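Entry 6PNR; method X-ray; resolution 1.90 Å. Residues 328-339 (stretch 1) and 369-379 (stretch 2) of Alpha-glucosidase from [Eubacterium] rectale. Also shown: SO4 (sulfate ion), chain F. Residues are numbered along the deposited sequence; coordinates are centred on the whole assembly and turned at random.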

# COMPACT_ATOMS: atom_id res chain seq x y z
N GLU A 328 7.10 35.62 -19.67
CA GLU A 328 6.51 36.41 -20.75
C GLU A 328 5.48 35.61 -21.53
O GLU A 328 4.38 36.10 -21.82
N LEU A 329 5.81 34.37 -21.90
CA LEU A 329 4.84 33.59 -22.67
C LEU A 329 3.62 33.24 -21.83
O LEU A 329 2.51 33.16 -22.37
N TYR A 330 3.78 33.05 -20.52
CA TYR A 330 2.61 32.87 -19.66
C TYR A 330 1.68 34.07 -19.76
O TYR A 330 0.46 33.92 -19.86
N LYS A 331 2.25 35.28 -19.70
CA LYS A 331 1.42 36.49 -19.75
C LYS A 331 0.60 36.54 -21.03
O LYS A 331 -0.61 36.80 -20.99
N GLU A 332 1.24 36.24 -22.16
CA GLU A 332 0.55 36.21 -23.45
C GLU A 332 -0.51 35.12 -23.50
O GLU A 332 -1.63 35.34 -23.99
N GLY A 333 -0.18 33.91 -23.02
CA GLY A 333 -1.18 32.85 -22.99
C GLY A 333 -2.35 33.17 -22.09
O GLY A 333 -3.50 32.83 -22.40
N LYS A 334 -2.09 33.81 -20.96
CA LYS A 334 -3.17 34.22 -20.07
C LYS A 334 -4.08 35.23 -20.76
O LYS A 334 -5.31 35.13 -20.69
N GLU A 335 -3.48 36.22 -21.45
CA GLU A 335 -4.27 37.22 -22.17
C GLU A 335 -5.16 36.59 -23.22
O GLU A 335 -6.34 36.94 -23.33
N LYS A 336 -4.63 35.63 -23.98
CA LYS A 336 -5.37 35.02 -25.08
C LYS A 336 -6.25 33.86 -24.64
O LYS A 336 -6.89 33.24 -25.50
N GLY A 337 -6.30 33.56 -23.35
CA GLY A 337 -7.16 32.49 -22.86
C GLY A 337 -6.77 31.10 -23.33
O GLY A 337 -7.65 30.29 -23.63
N TYR A 338 -5.48 30.80 -23.37
CA TYR A 338 -4.98 29.55 -23.94
C TYR A 338 -4.65 28.50 -22.89
O TYR A 338 -4.03 27.49 -23.23
N PHE A 339 -5.05 28.70 -21.64
CA PHE A 339 -4.79 27.75 -20.57
C PHE A 339 -6.05 26.99 -20.19
O PHE A 339 -7.16 27.53 -20.25
N GLU A 369 -2.02 25.67 -32.15
CA GLU A 369 -1.25 26.37 -33.17
C GLU A 369 -0.34 27.43 -32.55
O GLU A 369 0.81 27.61 -32.99
N TRP A 370 -0.82 28.13 -31.53
CA TRP A 370 0.01 29.11 -30.84
C TRP A 370 1.27 28.46 -30.28
O TRP A 370 2.37 29.00 -30.43
N PHE A 371 1.13 27.30 -29.64
CA PHE A 371 2.31 26.69 -29.03
C PHE A 371 3.24 26.14 -30.10
O PHE A 371 4.47 26.25 -29.98
N LYS A 372 2.67 25.59 -31.17
CA LYS A 372 3.47 25.22 -32.33
C LYS A 372 4.27 26.41 -32.83
O LYS A 372 5.46 26.28 -33.14
N ASP A 373 3.65 27.59 -32.90
CA ASP A 373 4.36 28.77 -33.38
C ASP A 373 5.46 29.21 -32.41
O ASP A 373 6.48 29.76 -32.84
N ILE A 374 5.25 28.99 -31.11
CA ILE A 374 6.29 29.26 -30.10
C ILE A 374 7.54 28.42 -30.39
O ILE A 374 8.67 28.91 -30.29
N ILE A 375 7.35 27.14 -30.74
CA ILE A 375 8.49 26.28 -31.06
C ILE A 375 9.16 26.75 -32.35
O ILE A 375 10.40 26.87 -32.42
N LYS A 376 8.37 27.06 -33.39
CA LYS A 376 8.94 27.51 -34.65
C LYS A 376 9.73 28.81 -34.47
O LYS A 376 10.85 28.95 -34.98
N GLU A 377 9.15 29.76 -33.74
CA GLU A 377 9.72 31.10 -33.66
C GLU A 377 10.93 31.15 -32.72
O GLU A 377 11.96 31.74 -33.06
N TYR A 378 10.83 30.54 -31.54
CA TYR A 378 11.82 30.76 -30.50
C TYR A 378 12.80 29.61 -30.30
O TYR A 378 13.85 29.82 -29.69
N THR A 379 12.49 28.42 -30.81
CA THR A 379 13.45 27.33 -30.78
C THR A 379 14.04 27.15 -32.19
O THR A 379 15.19 27.53 -32.43

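One residue, Trp 370, dominates this contact: it accounts for 143 Å² of the 365 Å² buried between the stretches, the largest share of any residue, and reaches five residues of stretch 1. The helices run nearly antiparallel, at 156°, with their axes 12.3 Å apart at closest approach. Trp 370 points toward stretch 1 with chi1 t and chi2 at 74°, and the tip of its six-membered ring abuts the backbone of the opposing helix, with Leu 329 O at the ring edge. Trp 370 CH2 lies 3.7 Å from Gly 333 CA and 3.6 Å from Leu 329 O. Glycine suits this site, since an ideal CB on Gly 333 would sit a tight 3.0 Å from Trp 370 CH2.

The indole nitrogen is not left unpaired in this buried setting. Trp 370 NE1 donates a nearly linear hydrogen bond (165°) to Glu 332 OE2 at 3.1 Å. Glu 332 is extended, with chi1 and chi2 both t, and the same OE2 forms a salt bridge with Lys 336 NZ at 2.9 Å, accepting its hydrogen bond, one helical turn on. Lys 336, m at chi1 and t thereafter, also binds the sulfate ion, probably derived from the crystallisation liquor, through NZ to O3 at 2.6 Å; Tyr 338 OH donates to sulfate O2 at 2.8 Å.

Beyond the Schellman turn at Gly 337, Tyr 338 (chi1 m) returns toward stretch 2 and places its ring edge over one face of the indole, Tyr 338 CD2 lying 3.4 Å from Trp 370 CD2. The ring planes meet obliquely at 58°.

At the other end of the contact the packing is apolar. Leu 329 (m, t) points toward stretch 2, placing CD1 3.8 Å from CG2 of Ile 374, also m, t, and CD2 4.1 Å from CE2 of Tyr 378, whose chi1 is m.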

# COMPACT_ATOMS: atom_id res chain seq x y z
CB GLU A 328 7.62 36.92 -21.68
CG GLU A 328 8.43 38.09 -21.12
CD GLU A 328 7.57 39.34 -20.90
OE1 GLU A 328 6.97 39.84 -21.89
OE2 GLU A 328 7.48 39.81 -19.74
CB LEU A 329 5.52 32.34 -23.24
CG LEU A 329 6.49 32.63 -24.39
CD1 LEU A 329 7.23 31.37 -24.82
CD2 LEU A 329 5.76 33.27 -25.58
CB TYR A 330 3.02 32.64 -18.21
CG TYR A 330 1.84 32.57 -17.27
CD1 TYR A 330 1.32 33.72 -16.68
CD2 TYR A 330 1.23 31.36 -16.99
CE1 TYR A 330 0.22 33.65 -15.84
CE2 TYR A 330 0.14 31.29 -16.15
CZ TYR A 330 -0.36 32.44 -15.57
OH TYR A 330 -1.45 32.35 -14.73
CB LYS A 331 2.32 37.72 -19.62
CG LYS A 331 1.58 39.06 -19.62
CD LYS A 331 2.56 40.24 -19.72
CE LYS A 331 1.83 41.55 -20.03
NZ LYS A 331 2.75 42.69 -20.30
CB GLU A 332 1.57 36.02 -24.56
CG GLU A 332 0.98 35.94 -25.95
CD GLU A 332 2.03 35.86 -27.04
OE1 GLU A 332 3.22 36.11 -26.75
OE2 GLU A 332 1.67 35.56 -28.19
CB LYS A 334 -2.61 34.81 -18.78
CG LYS A 334 -3.68 35.39 -17.85
CD LYS A 334 -3.04 35.94 -16.59
CE LYS A 334 -4.08 36.28 -15.53
NZ LYS A 334 -3.41 36.60 -14.24
CB GLU A 335 -3.34 38.25 -22.81
CG GLU A 335 -2.70 39.20 -21.79
CD GLU A 335 -1.57 40.05 -22.37
OE1 GLU A 335 -1.23 39.87 -23.57
OE2 GLU A 335 -1.03 40.89 -21.62
CB LYS A 336 -4.39 34.57 -26.17
CG LYS A 336 -3.53 35.70 -26.69
CD LYS A 336 -2.57 35.27 -27.78
CE LYS A 336 -1.82 36.47 -28.34
NZ LYS A 336 -0.90 36.11 -29.46
CB TYR A 338 -3.75 29.83 -24.80
CG TYR A 338 -4.05 30.50 -26.12
CD1 TYR A 338 -5.35 30.62 -26.59
CD2 TYR A 338 -3.02 31.01 -26.92
CE1 TYR A 338 -5.63 31.24 -27.80
CE2 TYR A 338 -3.28 31.62 -28.14
CZ TYR A 338 -4.59 31.73 -28.57
OH TYR A 338 -4.87 32.33 -29.77
CB PHE A 339 -4.23 28.45 -19.32
CG PHE A 339 -2.83 29.01 -19.50
CD1 PHE A 339 -1.78 28.18 -19.85
CD2 PHE A 339 -2.57 30.35 -19.27
CE1 PHE A 339 -0.48 28.68 -20.00
CE2 PHE A 339 -1.29 30.86 -19.42
CZ PHE A 339 -0.24 30.03 -19.78
CB GLU A 369 -2.19 27.02 -34.19
CG GLU A 369 -2.91 26.01 -35.05
CD GLU A 369 -1.94 25.24 -35.92
OE1 GLU A 369 -1.03 25.88 -36.49
OE2 GLU A 369 -2.07 24.00 -36.02
CB TRP A 370 -0.81 29.77 -29.73
CG TRP A 370 -0.06 30.74 -28.84
CD1 TRP A 370 0.35 32.00 -29.16
CD2 TRP A 370 0.31 30.53 -27.46
NE1 TRP A 370 0.96 32.59 -28.07
CE2 TRP A 370 0.95 31.71 -27.02
CE3 TRP A 370 0.17 29.46 -26.57
CZ2 TRP A 370 1.45 31.84 -25.72
CZ3 TRP A 370 0.66 29.60 -25.27
CH2 TRP A 370 1.29 30.79 -24.86
CB PHE A 371 1.92 25.61 -28.03
CG PHE A 371 2.94 25.42 -26.92
CD1 PHE A 371 4.00 24.55 -27.08
CD2 PHE A 371 2.88 26.18 -25.77
CE1 PHE A 371 4.96 24.40 -26.08
CE2 PHE A 371 3.83 26.03 -24.76
CZ PHE A 371 4.87 25.15 -24.92
CB LYS A 372 2.55 24.66 -33.42
CG LYS A 372 3.28 24.00 -34.57
CD LYS A 372 2.36 23.76 -35.77
CE LYS A 372 1.06 23.07 -35.40
NZ LYS A 372 0.27 22.77 -36.64
CB ASP A 373 3.39 29.93 -33.63
CG ASP A 373 2.56 29.74 -34.91
OD1 ASP A 373 2.92 28.90 -35.76
OD2 ASP A 373 1.54 30.44 -35.05
CB ILE A 374 5.74 28.99 -28.69
CG1 ILE A 374 4.75 30.09 -28.28
CG2 ILE A 374 6.87 28.87 -27.65
CD1 ILE A 374 4.09 29.85 -26.95
CB ILE A 375 8.04 24.81 -31.16
CG1 ILE A 375 7.41 24.34 -29.83
CG2 ILE A 375 9.22 23.91 -31.61
CD1 ILE A 375 6.76 22.96 -29.91
CB LYS A 376 7.84 27.72 -35.69
CG LYS A 376 7.10 26.47 -36.12
CD LYS A 376 6.09 26.83 -37.22
CE LYS A 376 5.17 25.68 -37.57
NZ LYS A 376 4.27 26.07 -38.70
CB GLU A 377 8.66 32.11 -33.20
CG GLU A 377 9.16 33.56 -33.09
CD GLU A 377 8.08 34.54 -32.61
OE1 GLU A 377 6.96 34.10 -32.30
OE2 GLU A 377 8.36 35.75 -32.54
CB TYR A 378 11.12 31.06 -29.17
CG TYR A 378 10.26 32.30 -29.18
CD1 TYR A 378 10.83 33.56 -29.34
CD2 TYR A 378 8.89 32.22 -29.00
CE1 TYR A 378 10.05 34.71 -29.32
CE2 TYR A 378 8.10 33.36 -28.99
CZ TYR A 378 8.69 34.60 -29.15
OH TYR A 378 7.91 35.74 -29.14
CB THR A 379 12.78 26.05 -30.24
OG1 THR A 379 12.51 26.22 -28.84
CG2 THR A 379 13.68 24.82 -30.42
S SO4 F . -2.29 34.06 -32.01
O1 SO4 F . -2.08 32.64 -32.25
O2 SO4 F . -3.20 34.24 -30.88
O3 SO4 F . -1.00 34.69 -31.69
O4 SO4 F . -2.87 34.69 -33.19